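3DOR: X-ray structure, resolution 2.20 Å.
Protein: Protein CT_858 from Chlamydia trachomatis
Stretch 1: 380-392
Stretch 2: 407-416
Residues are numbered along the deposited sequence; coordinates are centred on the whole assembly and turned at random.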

# COMPACT_ATOMS: atom_id res chain seq x y z
N ASP B 380 1.17 -8.41 -17.40
CA ASP B 380 2.27 -8.94 -16.61
C ASP B 380 2.21 -10.46 -16.46
O ASP B 380 3.24 -11.13 -16.59
N TRP B 381 1.03 -11.01 -16.20
CA TRP B 381 0.92 -12.47 -16.10
C TRP B 381 1.44 -13.09 -17.40
O TRP B 381 2.18 -14.08 -17.38
N LEU B 382 1.06 -12.50 -18.53
CA LEU B 382 1.47 -13.03 -19.82
C LEU B 382 2.97 -12.91 -20.06
O LEU B 382 3.58 -13.86 -20.55
N THR B 383 3.59 -11.78 -19.73
CA THR B 383 5.02 -11.67 -19.95
C THR B 383 5.74 -12.61 -18.98
O THR B 383 6.71 -13.26 -19.34
N LEU B 384 5.22 -12.71 -17.76
CA LEU B 384 5.82 -13.57 -16.75
C LEU B 384 5.87 -15.04 -17.18
O LEU B 384 6.86 -15.74 -16.94
N LEU B 385 4.80 -15.51 -17.81
CA LEU B 385 4.72 -16.91 -18.23
C LEU B 385 4.94 -17.11 -19.71
O LEU B 385 4.70 -18.19 -20.24
N GLU B 386 5.41 -16.07 -20.37
CA GLU B 386 5.65 -16.11 -21.81
C GLU B 386 6.29 -17.41 -22.29
O GLU B 386 5.76 -18.07 -23.19
N ASN B 387 7.41 -17.81 -21.69
CA ASN B 387 8.10 -19.02 -22.13
C ASN B 387 8.00 -20.24 -21.22
O ASN B 387 8.96 -21.01 -21.10
N VAL B 388 6.85 -20.42 -20.58
CA VAL B 388 6.65 -21.56 -19.70
C VAL B 388 5.87 -22.62 -20.48
O VAL B 388 4.73 -22.39 -20.86
N ASP B 389 6.51 -23.76 -20.72
CA ASP B 389 5.88 -24.86 -21.45
C ASP B 389 5.92 -26.17 -20.66
O ASP B 389 5.41 -27.18 -21.13
N THR B 390 6.53 -26.15 -19.48
CA THR B 390 6.63 -27.36 -18.67
C THR B 390 6.34 -27.11 -17.19
O THR B 390 6.29 -25.96 -16.73
N ASN B 391 6.17 -28.20 -16.44
CA ASN B 391 5.92 -28.10 -15.02
C ASN B 391 7.08 -27.43 -14.29
O ASN B 391 6.87 -26.52 -13.50
N VAL B 392 8.30 -27.90 -14.55
CA VAL B 392 9.47 -27.33 -13.88
C VAL B 392 9.54 -25.83 -14.17
O VAL B 392 9.88 -25.04 -13.29
N VAL B 407 1.66 -25.68 -7.79
CA VAL B 407 1.90 -25.09 -9.10
C VAL B 407 2.15 -26.16 -10.17
O VAL B 407 2.93 -27.09 -9.97
N ASP B 408 1.47 -25.98 -11.30
CA ASP B 408 1.50 -26.89 -12.44
C ASP B 408 1.60 -26.12 -13.74
O ASP B 408 1.55 -24.90 -13.75
N LEU B 409 1.72 -26.84 -14.85
CA LEU B 409 1.74 -26.21 -16.16
C LEU B 409 0.27 -25.77 -16.32
O LEU B 409 -0.03 -24.73 -16.90
N GLN B 410 -0.63 -26.60 -15.79
CA GLN B 410 -2.06 -26.32 -15.84
C GLN B 410 -2.33 -24.97 -15.19
O GLN B 410 -3.13 -24.17 -15.68
N VAL B 411 -1.64 -24.72 -14.09
CA VAL B 411 -1.78 -23.47 -13.37
C VAL B 411 -1.25 -22.33 -14.23
O VAL B 411 -1.90 -21.29 -14.35
N ALA B 412 -0.08 -22.53 -14.83
CA ALA B 412 0.51 -21.51 -15.69
C ALA B 412 -0.45 -21.21 -16.84
O ALA B 412 -0.68 -20.06 -17.18
N GLU B 413 -1.02 -22.26 -17.43
CA GLU B 413 -1.95 -22.08 -18.53
C GLU B 413 -3.21 -21.35 -18.09
O GLU B 413 -3.78 -20.57 -18.86
N TYR B 414 -3.66 -21.58 -16.86
CA TYR B 414 -4.84 -20.90 -16.35
C TYR B 414 -4.54 -19.41 -16.24
O TYR B 414 -5.35 -18.57 -16.64
N LEU B 415 -3.37 -19.09 -15.68
CA LEU B 415 -2.96 -17.70 -15.51
C LEU B 415 -2.85 -16.96 -16.84
O LEU B 415 -3.23 -15.79 -16.95
N LYS B 416 -2.34 -17.64 -17.87
CA LYS B 416 -2.24 -17.02 -19.18
C LYS B 416 -3.63 -16.82 -19.78
O LYS B 416 -3.90 -15.80 -20.41

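The contact buries 623 Å² summed over both stretches, and three residues of the 409-416 helix, Lys416, Leu415 and Leu409, cover the most of it.

Lys416 loses 94 Å² to the other stretch. Its CA-to-CB bond runs sideways, yet chi1 m (-80°), an off-well chi2 of 143°, chi3 p and chi4 t bring the end of the chain nearer. The aliphatic part packs on leucines: CD of Lys416 lies 3.5 Å from CB of Leu385, and CG of Lys416 lies 3.9 Å from CD2 of Leu382. The ammonium forms a salt bridge within its own helix, Lys416 NZ to Glu413 OE2 at 3.1 Å. Although Lys416 NZ is also 3.3 Å from Val388 O, the angle is too poor for a hydrogen bond.

Leu415 points toward stretch 1 with chi1 m and chi2 t. Its CD2 sits 3.9 Å from the centroid of the Trp381 six-membered ring and 5° off the ring normal, which establishes a CH-pi contact over the face; Leu415 CD1 also reaches Trp381 CZ3 at 3.7 Å. Leu385, buried and likewise m,t, directs CD1 to within 3.5 Å of Leu415 CB and 3.4 Å of Ala412 O. Val388 (chi1 t) continues the apolar layer, its CG1 lying 3.9 Å from Ala412 CB and 4.1 Å from Leu409 CD2.

Leu409, with chi1 off-well at -140°, packs against backbone: its CG is 3.5 Å from Thr390 C, and its CD1 is 3.1 Å from Asp389 O. The one direct hydrogen bond across the stretches is here, Leu409 N to Asn391 OD1 (3.0 Å, 138°), giving a partner to an amide in the first turn of the helix. Water 1 donates to Asn391 OD1 (3.2 Å) and accepts from Gln410 N (3.3 Å), bridging the stretches. Asn391 OD1 and Asp408 OD2, 3.2 Å apart, are both acceptors and do not bond.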

# COMPACT_ATOMS: atom_id res chain seq x y z
CB ASP B 380 2.31 -8.26 -15.24
CG ASP B 380 2.61 -6.78 -15.34
OD1 ASP B 380 3.16 -6.37 -16.39
OD2 ASP B 380 2.32 -6.03 -14.39
CB TRP B 381 -0.54 -12.90 -15.91
CG TRP B 381 -1.05 -12.78 -14.50
CD1 TRP B 381 -2.11 -12.02 -14.07
CD2 TRP B 381 -0.54 -13.45 -13.34
NE1 TRP B 381 -2.29 -12.18 -12.71
CE2 TRP B 381 -1.34 -13.05 -12.24
CE3 TRP B 381 0.51 -14.35 -13.12
CZ2 TRP B 381 -1.11 -13.52 -10.94
CZ3 TRP B 381 0.73 -14.82 -11.83
CH2 TRP B 381 -0.08 -14.41 -10.76
CB LEU B 382 0.68 -12.35 -20.94
CG LEU B 382 -0.78 -12.83 -21.06
CD1 LEU B 382 -1.58 -11.89 -21.95
CD2 LEU B 382 -0.82 -14.25 -21.61
CB THR B 383 5.54 -10.22 -19.74
OG1 THR B 383 5.46 -9.87 -18.36
CG2 THR B 383 4.71 -9.25 -20.54
CB LEU B 384 5.01 -13.46 -15.45
CG LEU B 384 5.61 -13.95 -14.13
CD1 LEU B 384 4.55 -13.83 -13.05
CD2 LEU B 384 6.06 -15.39 -14.23
CB LEU B 385 3.35 -17.47 -17.84
CG LEU B 385 2.98 -17.25 -16.37
CD1 LEU B 385 1.52 -17.65 -16.14
CD2 LEU B 385 3.94 -18.05 -15.49
CB GLU B 386 6.53 -14.93 -22.20
CG GLU B 386 6.55 -14.63 -23.69
CD GLU B 386 7.39 -13.42 -24.03
OE1 GLU B 386 7.16 -12.35 -23.41
OE2 GLU B 386 8.27 -13.54 -24.90
CB ASN B 387 9.57 -18.70 -22.39
CG ASN B 387 9.74 -17.68 -23.50
OD1 ASN B 387 10.36 -16.64 -23.30
ND2 ASN B 387 9.20 -17.98 -24.68
CB VAL B 388 5.86 -21.16 -18.44
CG1 VAL B 388 5.46 -22.40 -17.65
CG2 VAL B 388 6.72 -20.26 -17.57
CB ASP B 389 6.58 -25.12 -22.80
CG ASP B 389 7.14 -23.86 -23.43
OD1 ASP B 389 6.38 -22.87 -23.56
OD2 ASP B 389 8.34 -23.86 -23.79
CB THR B 390 8.04 -27.97 -18.76
OG1 THR B 390 8.96 -27.13 -18.05
CG2 THR B 390 8.49 -28.05 -20.22
CB ASN B 391 5.67 -29.48 -14.41
CG ASN B 391 4.36 -30.10 -14.87
OD1 ASN B 391 3.35 -29.41 -14.98
ND2 ASN B 391 4.37 -31.40 -15.11
CB VAL B 392 10.78 -28.00 -14.35
CG1 VAL B 392 11.96 -27.40 -13.60
CG2 VAL B 392 10.72 -29.49 -14.12
CB VAL B 407 3.07 -24.08 -9.08
CG1 VAL B 407 3.48 -23.69 -10.51
CG2 VAL B 407 2.64 -22.83 -8.31
CB ASP B 408 0.17 -27.66 -12.49
CG ASP B 408 0.37 -29.13 -12.41
OD1 ASP B 408 -0.64 -29.87 -12.43
OD2 ASP B 408 1.54 -29.54 -12.33
CB LEU B 409 2.09 -27.23 -17.25
CG LEU B 409 3.03 -26.82 -18.40
CD1 LEU B 409 2.74 -27.72 -19.59
CD2 LEU B 409 2.83 -25.36 -18.78
CB GLN B 410 -2.84 -27.42 -15.10
CG GLN B 410 -4.34 -27.15 -14.98
CD GLN B 410 -5.00 -26.83 -16.32
OE1 GLN B 410 -4.81 -25.74 -16.89
NE2 GLN B 410 -5.78 -27.77 -16.84
CB VAL B 411 -1.04 -23.54 -12.01
CG1 VAL B 411 -0.94 -22.16 -11.39
CG2 VAL B 411 -1.78 -24.49 -11.07
CB ALA B 412 1.86 -21.97 -16.23
CB GLU B 413 -2.32 -23.44 -19.14
CG GLU B 413 -1.17 -24.10 -19.89
CD GLU B 413 -0.57 -23.18 -20.95
OE1 GLU B 413 -1.35 -22.59 -21.73
OE2 GLU B 413 0.67 -23.04 -21.01
CB TYR B 414 -5.23 -21.42 -14.96
CG TYR B 414 -6.08 -22.67 -14.95
CD1 TYR B 414 -6.03 -23.54 -13.86
CD2 TYR B 414 -6.97 -22.96 -15.99
CE1 TYR B 414 -6.83 -24.67 -13.80
CE2 TYR B 414 -7.78 -24.09 -15.94
CZ TYR B 414 -7.71 -24.94 -14.83
OH TYR B 414 -8.51 -26.06 -14.74
CB LEU B 415 -1.64 -17.64 -14.73
CG LEU B 415 -1.74 -18.10 -13.27
CD1 LEU B 415 -0.35 -18.27 -12.68
CD2 LEU B 415 -2.54 -17.09 -12.47
CB LYS B 416 -1.37 -17.87 -20.11
CG LYS B 416 0.10 -17.65 -19.85
CD LYS B 416 0.92 -18.91 -19.97
CE LYS B 416 1.09 -19.36 -21.40
NZ LYS B 416 2.17 -20.39 -21.47
O HOH W 1 0.22 -29.73 -15.45